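Local coordinates for glutathione S-transferase 1 (PDB 4Q5F) that conjugates reduced glutathione to a wide range of exogenous and endogenous hydrophobic electrophiles and can also act as a glutathione peroxidase, at the interface of chains A and B. Coordinates in Å, arbitrary orientation; residue numbers count along the deposited sequence, not the author numbering. Chains: chain A/B, Glutathione S-transferase 1.

Contact 1: the interface of chains A and B. Residues chain A 68, 73, 78, 82, 85-86; chain B 94-95, 98-99.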
loop_
_atom_site.group_PDB
_atom_site.type_symbol
_atom_site.label_atom_id
_atom_site.label_comp_id
_atom_site.label_asym_id
_atom_site.label_seq_id
_atom_site.Cartn_x
_atom_site.Cartn_y
_atom_site.Cartn_z
ATOM N N VAL A 68 -15.680 -13.178 -4.793
ATOM C CA VAL A 68 -16.108 -14.222 -3.879
ATOM C C VAL A 68 -17.629 -14.181 -3.767
ATOM O O VAL A 68 -18.208 -13.179 -3.346
ATOM C CB VAL A 68 -15.416 -14.085 -2.495
ATOM C CG1 VAL A 68 -15.687 -12.724 -1.858
ATOM C CG2 VAL A 68 -15.836 -15.217 -1.570
ATOM N N LEU A 73 -13.481 -7.781 -5.629
ATOM C CA LEU A 73 -12.472 -7.075 -4.846
ATOM C C LEU A 73 -11.255 -6.774 -5.714
ATOM O O LEU A 73 -10.663 -7.686 -6.295
ATOM C CB LEU A 73 -12.043 -7.920 -3.643
ATOM C CG LEU A 73 -10.968 -7.312 -2.736
ATOM C CD1 LEU A 73 -11.469 -6.034 -2.078
ATOM C CD2 LEU A 73 -10.520 -8.315 -1.686
ATOM N N ALA A 78 -4.889 -5.563 -1.102
ATOM C CA ALA A 78 -6.159 -5.748 -0.411
ATOM C C ALA A 78 -6.624 -7.190 -0.577
ATOM O O ALA A 78 -7.277 -7.751 0.303
ATOM C CB ALA A 78 -7.205 -4.782 -0.951
ATOM N N TYR A 82 -7.016 -9.762 2.600
ATOM C CA TYR A 82 -8.336 -10.356 2.763
ATOM C C TYR A 82 -8.231 -11.879 2.829
ATOM O O TYR A 82 -8.784 -12.506 3.729
ATOM C CB TYR A 82 -9.271 -9.947 1.625
ATOM C CG TYR A 82 -10.587 -10.690 1.645
ATOM C CD1 TYR A 82 -11.663 -10.218 2.384
ATOM C CD2 TYR A 82 -10.749 -11.872 0.934
ATOM C CE1 TYR A 82 -12.866 -10.898 2.410
ATOM C CE2 TYR A 82 -11.948 -12.560 0.954
ATOM C CZ TYR A 82 -13.002 -12.068 1.694
ATOM O OH TYR A 82 -14.197 -12.748 1.717
ATOM N N ARG A 85 -6.330 -13.173 6.029
ATOM C CA ARG A 85 -7.157 -13.137 7.229
ATOM C C ARG A 85 -8.192 -14.260 7.234
ATOM O O ARG A 85 -8.534 -14.788 8.291
ATOM C CB ARG A 85 -7.856 -11.782 7.359
ATOM C CG ARG A 85 -7.046 -10.741 8.122
ATOM C CD ARG A 85 -7.708 -9.372 8.110
ATOM N NE ARG A 85 -9.144 -9.437 8.364
ATOM C CZ ARG A 85 -9.933 -8.373 8.481
ATOM N NH1 ARG A 85 -9.427 -7.151 8.373
ATOM N NH2 ARG A 85 -11.229 -8.530 8.708
ATOM N N GLN A 86 -8.688 -14.622 6.054
ATOM C CA GLN A 86 -9.671 -15.692 5.941
ATOM C C GLN A 86 -9.066 -17.048 6.292
ATOM O O GLN A 86 -9.749 -17.915 6.834
ATOM C CB GLN A 86 -10.257 -15.750 4.524
ATOM C CG GLN A 86 -11.235 -14.632 4.188
ATOM C CD GLN A 86 -12.396 -14.552 5.158
ATOM O OE1 GLN A 86 -13.270 -15.418 5.174
ATOM N NE2 GLN A 86 -12.405 -13.509 5.978
ATOM N N PRO B 94 -15.798 -8.362 7.053
ATOM C CA PRO B 94 -14.490 -8.684 6.466
ATOM C C PRO B 94 -14.339 -8.226 5.017
ATOM O O PRO B 94 -13.246 -7.817 4.626
ATOM C CB PRO B 94 -14.444 -10.211 6.547
ATOM C CG PRO B 94 -15.283 -10.538 7.719
ATOM C CD PRO B 94 -16.409 -9.544 7.688
ATOM N N MET B 95 -15.412 -8.298 4.235
ATOM C CA MET B 95 -15.356 -7.861 2.845
ATOM C C MET B 95 -15.350 -6.337 2.776
ATOM O O MET B 95 -14.716 -5.755 1.899
ATOM C CB MET B 95 -16.529 -8.427 2.038
ATOM C CG MET B 95 -16.583 -7.946 0.590
ATOM S SD MET B 95 -15.045 -8.216 -0.315
ATOM C CE MET B 95 -14.941 -9.999 -0.279
ATOM N N ALA B 98 -11.971 -5.001 3.409
ATOM C CA ALA B 98 -11.171 -5.181 2.207
ATOM C C ALA B 98 -11.482 -4.090 1.188
ATOM O O ALA B 98 -10.578 -3.560 0.544
ATOM C CB ALA B 98 -11.422 -6.553 1.610
ATOM N N GLN B 99 -12.761 -3.754 1.049
ATOM C CA GLN B 99 -13.176 -2.700 0.130
ATOM C C GLN B 99 -12.591 -1.359 0.565
ATOM O O GLN B 99 -12.242 -0.527 -0.274
ATOM C CB GLN B 99 -14.702 -2.610 0.057
ATOM C CG GLN B 99 -15.371 -3.810 -0.603
ATOM C CD GLN B 99 -14.992 -3.973 -2.064
ATOM O OE1 GLN B 99 -14.607 -3.013 -2.734
ATOM N NE2 GLN B 99 -15.097 -5.197 -2.565
#
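A:Tyr82, on helix 76-86 of the thioredoxin-like N-terminal domain, packs against B:Met95 and B:Pro94 at the start of helix 94-114 in the partner's helical domain. The aromatic ring is held on both faces and at one edge. CG of A:Gln86 covers one face towards its rim, 3.9 Å above the plane. B:Met95 CE, the terminal methyl, sits on the opposite face, off the rim by the hydroxyl, 3.5 Å from A:Tyr82 CZ and about equally far from CE1 and OH. In the ring plane, the B:Pro94 carbonyl O meets the edge at A:Tyr82 CD1, 3.6 Å away. B:Met95 leaves its backbone with CG anti to N (chi1 177°) and then folds at chi2 and chi3, a hooked course that takes the methyl to A:Val68 of strand 65-68. B:Met95 CE meets A:Val68 CG1 tip to tip, at 3.2 Å closer than two methyls normally pack, so the exact spacing is doubtful. One turn further along the helix, B:Ala98 CB fits between A:Leu73 CD1 (3.7 Å) and A:Tyr82 CD1 (3.8 Å). A:Gln86 also crosses B:Pro94 at about a right angle, NE2 lying 3.9 Å from CB. No nitrogen or oxygen pairs across this patch, so cohesion comes from apolar packing. Repeated by the two-fold, it helps seat each subunit's N-terminal domain on the helical domain of the other, as expected in the cytosolic glutathione transferase dimer.

Contact 2: the interface of chains A and B. Residues chain A 73-75, 77-78, 81; chain B 81, 98, 101-102, 105.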
loop_
_atom_site.group_PDB
_atom_site.type_symbol
_atom_site.label_atom_id
_atom_site.label_comp_id
_atom_site.label_asym_id
_atom_site.label_seq_id
_atom_site.Cartn_x
_atom_site.Cartn_y
_atom_site.Cartn_z
ATOM N N LEU A 73 -13.481 -7.781 -5.629
ATOM C CA LEU A 73 -12.472 -7.075 -4.846
ATOM C C LEU A 73 -11.255 -6.774 -5.714
ATOM O O LEU A 73 -10.663 -7.686 -6.295
ATOM C CB LEU A 73 -12.043 -7.920 -3.643
ATOM C CG LEU A 73 -10.968 -7.312 -2.736
ATOM C CD1 LEU A 73 -11.469 -6.034 -2.078
ATOM C CD2 LEU A 73 -10.520 -8.315 -1.686
ATOM N N ALA A 74 -10.879 -5.499 -5.786
ATOM C CA ALA A 74 -9.727 -5.074 -6.578
ATOM C C ALA A 74 -8.521 -4.785 -5.684
ATOM O O ALA A 74 -8.621 -4.850 -4.458
ATOM C CB ALA A 74 -10.082 -3.846 -7.407
ATOM N N GLN A 75 -7.388 -4.484 -6.318
ATOM C CA GLN A 75 -6.134 -4.127 -5.641
ATOM C C GLN A 75 -5.461 -5.321 -4.966
ATOM O O GLN A 75 -5.968 -5.869 -3.987
ATOM C CB GLN A 75 -6.336 -2.973 -4.650
ATOM C CG GLN A 75 -6.667 -1.648 -5.319
ATOM C CD GLN A 75 -5.462 -1.016 -5.985
ATOM O OE1 GLN A 75 -4.335 -1.489 -5.838
ATOM N NE2 GLN A 75 -5.693 0.064 -6.725
ATOM N N ALA A 77 -2.844 -5.923 -2.963
ATOM C CA ALA A 77 -2.527 -5.951 -1.539
ATOM C C ALA A 77 -3.781 -6.174 -0.695
ATOM O O ALA A 77 -3.744 -6.887 0.306
ATOM C CB ALA A 77 -1.825 -4.667 -1.120
ATOM N N ALA A 78 -4.889 -5.563 -1.102
ATOM C CA ALA A 78 -6.159 -5.748 -0.411
ATOM C C ALA A 78 -6.624 -7.190 -0.577
ATOM O O ALA A 78 -7.277 -7.751 0.303
ATOM C CB ALA A 78 -7.205 -4.782 -0.951
ATOM N N ARG A 81 -4.345 -9.458 1.802
ATOM C CA ARG A 81 -4.706 -9.328 3.206
ATOM C C ARG A 81 -6.058 -9.966 3.497
ATOM O O ARG A 81 -6.228 -10.631 4.519
ATOM C CB ARG A 81 -4.722 -7.854 3.613
ATOM C CG ARG A 81 -4.930 -7.633 5.101
ATOM C CD ARG A 81 -4.838 -6.158 5.477
ATOM N NE ARG A 81 -3.597 -5.545 5.001
ATOM C CZ ARG A 81 -3.485 -4.780 3.916
ATOM N NH1 ARG A 81 -4.543 -4.499 3.163
ATOM N NH2 ARG A 81 -2.303 -4.284 3.584
ATOM N N ARG B 81 -4.731 1.588 9.222
ATOM C CA ARG B 81 -5.566 0.399 9.304
ATOM C C ARG B 81 -5.646 -0.121 10.734
ATOM O O ARG B 81 -6.711 -0.536 11.197
ATOM C CB ARG B 81 -5.019 -0.693 8.382
ATOM C CG ARG B 81 -5.907 -1.929 8.294
ATOM C CD ARG B 81 -5.428 -2.904 7.226
ATOM N NE ARG B 81 -5.232 -2.249 5.930
ATOM C CZ ARG B 81 -4.055 -1.874 5.432
ATOM N NH1 ARG B 81 -2.925 -2.090 6.099
ATOM N NH2 ARG B 81 -4.003 -1.282 4.247
ATOM N N ALA B 98 -11.971 -5.001 3.409
ATOM C CA ALA B 98 -11.171 -5.181 2.207
ATOM C C ALA B 98 -11.482 -4.090 1.188
ATOM O O ALA B 98 -10.578 -3.560 0.544
ATOM C CB ALA B 98 -11.422 -6.553 1.610
ATOM N N ASP B 101 -9.706 -1.096 2.202
ATOM C CA ASP B 101 -8.313 -1.241 1.796
ATOM C C ASP B 101 -8.165 -0.986 0.302
ATOM O O ASP B 101 -7.200 -0.364 -0.143
ATOM C CB ASP B 101 -7.798 -2.646 2.115
ATOM C CG ASP B 101 -7.624 -2.887 3.599
ATOM O OD1 ASP B 101 -7.731 -1.920 4.384
ATOM O OD2 ASP B 101 -7.365 -4.048 3.978
ATOM N N SER B 102 -9.135 -1.472 -0.466
ATOM C CA SER B 102 -9.068 -1.415 -1.919
ATOM C C SER B 102 -9.077 0.022 -2.424
ATOM O O SER B 102 -8.233 0.407 -3.231
ATOM C CB SER B 102 -10.236 -2.190 -2.533
ATOM O OG SER B 102 -10.066 -2.339 -3.933
ATOM N N ASP B 105 -5.864 1.921 -1.562
ATOM C CA ASP B 105 -4.744 1.504 -2.401
ATOM C C ASP B 105 -4.798 2.201 -3.758
ATOM O O ASP B 105 -3.764 2.534 -4.336
ATOM C CB ASP B 105 -4.745 -0.014 -2.603
ATOM C CG ASP B 105 -4.103 -0.765 -1.448
ATOM O OD1 ASP B 105 -3.566 -0.119 -0.523
ATOM O OD2 ASP B 105 -4.125 -2.014 -1.474
HETATM O O HOH W 1 -4.404 -2.743 0.841
HETATM O O HOH W 2 -8.063 -6.407 2.730
HETATM O O HOH W 3 -12.651 -3.371 -5.035
#
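A:Arg81 and B:Arg81 meet tip to tip at the two-fold axis of the transferase dimer interface. Starting from CB of A:Arg81, the chain runs out extended, CG anti to the backbone N (chi1 -173°), and the bend at chi3 lays the flat end against its twin. CD passes 3.6 Å from B:Asp101 OD2 and also touches CD of B:Arg81. NE lies over the other guanidinium, and CZ sits above its centre, 3.3 Å from B:Arg81 CZ, in a nearly parallel stack with planes 9° apart. NH2 lies over B:Arg81 NH1 in the other layer of the stack. NH1 has the polar work: a salt bridge to B:Asp101 OD2 at 3.0 Å, whose hydrogen bond is weak and bent, the guanidinium and carboxylate planes standing 86° apart, and a straight bond to water 1 in the guanidinium plane. That water lies towards B:Asp105 OD2, though the short second leg is doubtful.

B:Asp101 OD1 lies in the plane of the B:Arg81 guanidinium and takes a straight bond from NE at 3.0 Å, while NE stands above the carboxylate plane. With OD2 on A:Arg81 and OD1 on B:Arg81, the aspartate bridges the stacked cations, as does its symmetry twin, and probably eases their repulsion. Water 2 links OD2 to the carbonyl of A:Ala78. Farther along, B:Ser102 OG gives a weak hydrogen bond to A:Ala74 O at 2.9 Å and shares water 3 with A:Ala74 N. A:Gln75, from the glutathione pocket, runs antiparallel alongside B:Asp105, its amide steeply turned to the carboxylate.

In the fold, helix 94-114 of chain B lies across the end of strand 71-74 and the first turns of helix 76-86 of chain A, and the two 76-86 helices meet at the axis through their Arg81 residues.

The C-alpha centres of contact 1 and contact 2 lie about 7 Å apart, and the two share A:Leu73, A:Ala78 and B:Ala98. Both pair strand 71-74 and helix 76-86 of chain A with helix 94-114 of chain B; contact 1 also takes in strand 65-68 of chain A, and contact 2 helix 76-86 of chain B. They are successive stretches of one interface: contact 1 is apolar, at the start of the chain B helix, and contact 2 continues into a charged, hydrated region at the two-fold axis. With their twins, they join the subunits by shape and charge, and contact 2 reaches the glutathione pocket.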